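Local coordinates for Sel1 repeat family protein (Pseudomonas aeruginosa, PDB 6LCH) that is a type VI secretion immunity protein that probably protects its own cell by binding the phospholipase effector PldB, at residues A[29-34]-A[44-49]; A[25-30]-A[51-56]. All blocks are in the same frame, centred on the assembly; numbering follows the deposited sequence.

Interaction 1. Residues A[29-34]-A[44-49]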
loop_
_atom_site.group_PDB
_atom_site.type_symbol
_atom_site.label_atom_id
_atom_site.label_comp_id
_atom_site.label_asym_id
_atom_site.label_seq_id
_atom_site.Cartn_x
_atom_site.Cartn_y
_atom_site.Cartn_z
ATOM N N ARG A 29 16.466 -8.936 -4.011
ATOM C CA ARG A 29 15.728 -9.876 -3.175
ATOM C C ARG A 29 16.575 -10.404 -2.019
ATOM O O ARG A 29 16.033 -10.712 -0.950
ATOM C CB ARG A 29 15.197 -11.028 -4.027
ATOM C CG ARG A 29 13.944 -10.684 -4.809
ATOM C CD ARG A 29 13.416 -11.881 -5.586
ATOM N NE ARG A 29 14.154 -12.105 -6.828
ATOM C CZ ARG A 29 14.982 -13.125 -7.033
ATOM N NH1 ARG A 29 15.181 -14.027 -6.079
ATOM N NH2 ARG A 29 15.610 -13.247 -8.193
ATOM N N GLU A 30 17.894 -10.525 -2.202
ATOM C CA GLU A 30 18.747 -10.884 -1.072
ATOM C C GLU A 30 18.802 -9.755 -0.052
ATOM O O GLU A 30 18.728 -9.997 1.161
ATOM C CB GLU A 30 20.162 -11.236 -1.541
ATOM C CG GLU A 30 21.160 -11.355 -0.385
ATOM C CD GLU A 30 22.532 -11.862 -0.804
ATOM O OE1 GLU A 30 22.687 -12.312 -1.957
ATOM O OE2 GLU A 30 23.460 -11.811 0.033
ATOM N N ALA A 31 18.935 -8.513 -0.526
ATOM C CA ALA A 31 18.950 -7.377 0.388
ATOM C C ALA A 31 17.625 -7.253 1.124
ATOM O O ALA A 31 17.601 -7.011 2.338
ATOM C CB ALA A 31 19.263 -6.091 -0.375
ATOM N N ALA A 32 16.510 -7.424 0.406
ATOM C CA ALA A 32 15.199 -7.345 1.040
ATOM C C ALA A 32 15.037 -8.412 2.113
ATOM O O ALA A 32 14.457 -8.151 3.173
ATOM C CB ALA A 32 14.097 -7.472 -0.014
ATOM N N THR A 33 15.542 -9.623 1.857
ATOM C CA THR A 33 15.453 -10.691 2.847
ATOM C C THR A 33 16.318 -10.389 4.063
ATOM O O THR A 33 15.886 -10.590 5.205
ATOM C CB THR A 33 15.864 -12.025 2.221
ATOM O OG1 THR A 33 14.943 -12.367 1.179
ATOM C CG2 THR A 33 15.872 -13.131 3.264
ATOM N N LEU A 34 17.539 -9.903 3.839
ATOM C CA LEU A 34 18.421 -9.572 4.949
ATOM C C LEU A 34 17.878 -8.438 5.804
ATOM O O LEU A 34 18.311 -8.289 6.948
ATOM C CB LEU A 34 19.814 -9.203 4.430
ATOM C CG LEU A 34 20.648 -10.334 3.822
ATOM C CD1 LEU A 34 21.968 -9.801 3.291
ATOM C CD2 LEU A 34 20.885 -11.437 4.841
ATOM N N PRO A 44 25.786 -2.516 6.059
ATOM C CA PRO A 44 26.703 -2.270 4.933
ATOM C C PRO A 44 26.478 -3.214 3.766
ATOM O O PRO A 44 26.554 -2.790 2.605
ATOM C CB PRO A 44 28.088 -2.457 5.567
ATOM C CG PRO A 44 27.886 -2.097 6.993
ATOM C CD PRO A 44 26.515 -2.603 7.338
ATOM N N ARG A 45 26.180 -4.486 4.041
ATOM C CA ARG A 45 25.896 -5.419 2.956
ATOM C C ARG A 45 24.551 -5.122 2.304
ATOM O O ARG A 45 24.433 -5.162 1.073
ATOM C CB ARG A 45 25.934 -6.854 3.469
ATOM C CG ARG A 45 25.493 -7.875 2.438
ATOM C CD ARG A 45 25.687 -9.291 2.947
ATOM N NE ARG A 45 25.764 -10.261 1.856
ATOM C CZ ARG A 45 26.812 -10.405 1.050
ATOM N NH1 ARG A 45 27.890 -9.648 1.209
ATOM N NH2 ARG A 45 26.785 -11.315 0.085
ATOM N N ILE A 46 23.525 -4.835 3.110
ATOM C CA ILE A 46 22.207 -4.525 2.559
ATOM C C ILE A 46 22.302 -3.340 1.608
ATOM O O ILE A 46 21.767 -3.370 0.495
ATOM C CB ILE A 46 21.200 -4.263 3.694
ATOM C CG1 ILE A 46 20.945 -5.543 4.487
ATOM C CG2 ILE A 46 19.894 -3.720 3.144
ATOM C CD1 ILE A 46 20.214 -5.304 5.784
ATOM N N VAL A 47 23.000 -2.282 2.032
ATOM C CA VAL A 47 23.176 -1.105 1.185
ATOM C C VAL A 47 23.939 -1.471 -0.081
ATOM O O VAL A 47 23.597 -1.021 -1.181
ATOM C CB VAL A 47 23.884 0.017 1.968
ATOM C CG1 VAL A 47 24.317 1.138 1.030
ATOM C CG2 VAL A 47 22.984 0.558 3.075
ATOM N N GLY A 48 24.975 -2.301 0.052
ATOM C CA GLY A 48 25.745 -2.701 -1.116
ATOM C C GLY A 48 24.889 -3.368 -2.174
ATOM O O GLY A 48 24.892 -2.965 -3.338
ATOM N N LEU A 49 24.123 -4.386 -1.774
ATOM C CA LEU A 49 23.256 -5.088 -2.714
ATOM C C LEU A 49 22.230 -4.145 -3.330
ATOM O O LEU A 49 22.084 -4.085 -4.558
ATOM C CB LEU A 49 22.555 -6.246 -2.009
ATOM C CG LEU A 49 23.467 -7.368 -1.524
ATOM C CD1 LEU A 49 22.814 -8.107 -0.373
ATOM C CD2 LEU A 49 23.782 -8.316 -2.669
#
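Two consecutive antiparallel helices, 22-34 and 43-55, form a helical hairpin here, in an all-helical protein of the Sel1 family. The segment axes come within 8.6 Å and cross at -152°. Ala31 and Ile46 are the closest CA pair, 4.8 Å apart. The Ala31 methyl lies against Leu49, with Ala31 CB 3.7 Å from Leu49 CB, and near the backbone carbonyl of Ile46. Tyr50 of helix 43-55 also touches Ala31.

Ile46 turns CG1 to the side of its backbone N and packs it against Leu34 CB at 3.8 Å. Its CD1 goes on to the carbonyl of Leu34, in the last turn of helix 22-34. Leu34 CD1 reaches the aliphatic part of Arg45, 3.8 Å from Arg45 CD. Pro42 of the connecting loop also touches Leu34.

A weak salt bridge lies at the outer margin. Glu30 is fully extended, with CG anti to the backbone N (chi1 169°), and crosses Arg45 at about a right angle. Its methylene passes over Leu49, with Glu30 CG 3.6 Å from Leu49 CD1. Arg45, also anti at chi1, is extended as far as NE. The carboxylate and guanidinium planes are 43° apart, and Glu30 OE2 is the oxygen that meets the guanidinium. Glu30 OE2 takes weak bonds from Arg45 NE at 3.3 Å and from Arg45 NH2 at 3.4 Å.

Interaction 2. Residues A[25-30]-A[51-56]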
loop_
_atom_site.group_PDB
_atom_site.type_symbol
_atom_site.label_atom_id
_atom_site.label_comp_id
_atom_site.label_asym_id
_atom_site.label_seq_id
_atom_site.Cartn_x
_atom_site.Cartn_y
_atom_site.Cartn_z
ATOM N N ASP A 25 17.796 -8.064 -9.822
ATOM C CA ASP A 25 16.693 -8.492 -8.970
ATOM C C ASP A 25 17.147 -9.513 -7.935
ATOM O O ASP A 25 16.566 -9.594 -6.847
ATOM C CB ASP A 25 15.561 -9.067 -9.822
ATOM C CG ASP A 25 14.284 -9.276 -9.031
ATOM O OD1 ASP A 25 13.652 -8.273 -8.639
ATOM O OD2 ASP A 25 13.907 -10.443 -8.811
ATOM N N ALA A 26 18.175 -10.298 -8.255
ATOM C CA ALA A 26 18.731 -11.227 -7.278
ATOM C C ALA A 26 19.419 -10.480 -6.143
ATOM O O ALA A 26 19.265 -10.844 -4.972
ATOM C CB ALA A 26 19.701 -12.191 -7.965
ATOM N N TRP A 27 20.183 -9.435 -6.470
ATOM C CA TRP A 27 20.754 -8.590 -5.426
ATOM C C TRP A 27 19.661 -7.977 -4.567
ATOM O O TRP A 27 19.773 -7.930 -3.336
ATOM C CB TRP A 27 21.588 -7.468 -6.041
ATOM C CG TRP A 27 22.827 -7.900 -6.711
ATOM C CD1 TRP A 27 23.600 -8.980 -6.403
ATOM C CD2 TRP A 27 23.458 -7.248 -7.811
ATOM N NE1 TRP A 27 24.676 -9.044 -7.255
ATOM C CE2 TRP A 27 24.610 -7.992 -8.131
ATOM C CE3 TRP A 27 23.157 -6.110 -8.566
ATOM C CZ2 TRP A 27 25.463 -7.631 -9.163
ATOM C CZ3 TRP A 27 24.003 -5.754 -9.589
ATOM C CH2 TRP A 27 25.142 -6.512 -9.881
ATOM N N TYR A 28 18.601 -7.494 -5.212
ATOM C CA TYR A 28 17.532 -6.800 -4.508
ATOM C C TYR A 28 16.809 -7.732 -3.547
ATOM O O TYR A 28 16.551 -7.371 -2.392
ATOM C CB TYR A 28 16.558 -6.211 -5.525
ATOM C CG TYR A 28 15.188 -5.924 -4.967
ATOM C CD1 TYR A 28 14.126 -6.789 -5.202
ATOM C CD2 TYR A 28 14.954 -4.787 -4.211
ATOM C CE1 TYR A 28 12.874 -6.527 -4.701
ATOM C CE2 TYR A 28 13.704 -4.522 -3.696
ATOM C CZ TYR A 28 12.669 -5.395 -3.945
ATOM O OH TYR A 28 11.421 -5.127 -3.440
ATOM N N ARG A 29 16.466 -8.936 -4.011
ATOM C CA ARG A 29 15.728 -9.876 -3.175
ATOM C C ARG A 29 16.575 -10.404 -2.019
ATOM O O ARG A 29 16.033 -10.712 -0.950
ATOM C CB ARG A 29 15.197 -11.028 -4.027
ATOM C CG ARG A 29 13.944 -10.684 -4.809
ATOM C CD ARG A 29 13.416 -11.881 -5.586
ATOM N NE ARG A 29 14.154 -12.105 -6.828
ATOM C CZ ARG A 29 14.982 -13.125 -7.033
ATOM N NH1 ARG A 29 15.181 -14.027 -6.079
ATOM N NH2 ARG A 29 15.610 -13.247 -8.193
ATOM N N GLU A 30 17.894 -10.525 -2.202
ATOM C CA GLU A 30 18.747 -10.884 -1.072
ATOM C C GLU A 30 18.802 -9.755 -0.052
ATOM O O GLU A 30 18.728 -9.997 1.161
ATOM C CB GLU A 30 20.162 -11.236 -1.541
ATOM C CG GLU A 30 21.160 -11.355 -0.385
ATOM C CD GLU A 30 22.532 -11.862 -0.804
ATOM O OE1 GLU A 30 22.687 -12.312 -1.957
ATOM O OE2 GLU A 30 23.460 -11.811 0.033
ATOM N N SER A 51 22.257 -0.893 -3.649
ATOM C CA SER A 51 22.868 0.081 -4.546
ATOM C C SER A 51 23.320 -0.573 -5.843
ATOM O O SER A 51 23.098 -0.029 -6.933
ATOM C CB SER A 51 24.041 0.773 -3.854
ATOM O OG SER A 51 23.659 1.253 -2.576
ATOM N N LYS A 52 23.958 -1.744 -5.742
ATOM C CA LYS A 52 24.349 -2.492 -6.932
ATOM C C LYS A 52 23.155 -2.732 -7.846
ATOM O O LYS A 52 23.249 -2.562 -9.068
ATOM C CB LYS A 52 24.983 -3.825 -6.527
ATOM C CG LYS A 52 26.456 -3.749 -6.151
ATOM C CD LYS A 52 26.991 -5.121 -5.734
ATOM C CE LYS A 52 26.646 -5.449 -4.283
ATOM N NZ LYS A 52 26.981 -6.854 -3.897
ATOM N N ALA A 53 22.017 -3.120 -7.269
ATOM C CA ALA A 53 20.819 -3.304 -8.074
ATOM C C ALA A 53 20.329 -1.975 -8.638
ATOM O O ALA A 53 19.884 -1.910 -9.789
ATOM C CB ALA A 53 19.731 -3.978 -7.241
ATOM N N ALA A 54 20.423 -0.904 -7.844
ATOM C CA ALA A 54 19.938 0.402 -8.289
ATOM C C ALA A 54 20.746 0.925 -9.467
ATOM O O ALA A 54 20.193 1.557 -10.375
ATOM C CB ALA A 54 19.984 1.398 -7.131
ATOM N N GLU A 55 22.060 0.689 -9.465
ATOM C CA GLU A 55 22.903 1.135 -10.567
ATOM C C GLU A 55 22.621 0.375 -11.853
ATOM O O GLU A 55 22.944 0.875 -12.934
ATOM C CB GLU A 55 24.386 0.992 -10.214
ATOM C CG GLU A 55 24.822 1.640 -8.912
ATOM C CD GLU A 55 24.119 2.951 -8.629
ATOM O OE1 GLU A 55 23.563 3.091 -7.519
ATOM O OE2 GLU A 55 24.129 3.845 -9.504
ATOM N N ARG A 56 22.053 -0.825 -11.763
ATOM C CA ARG A 56 21.659 -1.560 -12.958
ATOM C C ARG A 56 20.242 -1.228 -13.403
ATOM O O ARG A 56 19.770 -1.800 -14.389
ATOM C CB ARG A 56 21.791 -3.070 -12.726
ATOM C CG ARG A 56 23.214 -3.572 -12.786
ATOM C CD ARG A 56 23.278 -5.089 -12.817
ATOM N NE ARG A 56 22.914 -5.678 -14.106
ATOM C CZ ARG A 56 23.728 -5.747 -15.156
ATOM N NH1 ARG A 56 24.956 -5.256 -15.084
ATOM N NH2 ARG A 56 23.313 -6.311 -16.280
#
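Aromatic contacts dominate where helix 22-34 meets the C-terminal end of helix 43-55. The Trp27 indole reaches the opposite helix, and Lys52 covers one of its faces. A CH-pi contact places Lys52 CB 3.9 Å from the centroid of the Trp27 six-membered ring. The Lys52 chain then bends at chi3 (-81°), carrying the amine over the fused five-membered ring of the same indole. This gives a cation-pi contact, Lys52 NZ 4.8 Å from that ring's centroid and 18° off its normal.

Van der Waals packing continues at the indole's outer end. Trp27 CZ3 lies 3.3 Å from Lys52 O and 3.4 Å from Arg56 CD. Arg56 crosses the indole, its guanidinium plane 83° from the ring, and its NE pairs with Asp21. The Ala53 methyl packs against the bases of two aromatic side chains, with Ala53 CB 4.1 Å from Trp27 CB and 4.2 Å from Tyr28 CB.

One polar pair runs along helix 22-34. Arg29 NE gives Asp25 OD2 a nearly straight salt-bridge bond of 2.6 Å, and Asp25 OD1 is hydrogen-bonded to His58 NE2. Tyr28 stacks on His58. Such packing of successive antiparallel helices is typical of the alpha-solenoid fold of Sel1 and TPR-like repeats.

Interactions 1 and 2 are two levels of one interface, between helix 22-34 and helix 43-55. Their centres are 8 Å apart, on the same side of the chain's centre and about 22 Å from it. The helices run in opposite directions, so the pairs are nested along the chain: 25-30 meets 51-56, and 29-34 meets 44-49. Interaction 1 lies nearer the connecting loop, and interaction 2 towards the start of helix 59-70. The first segments share Arg29 and Glu30. The levels also touch directly, with Leu49 CB 3.5 Å from Trp27 O. Both contacts join the first two helices of the array.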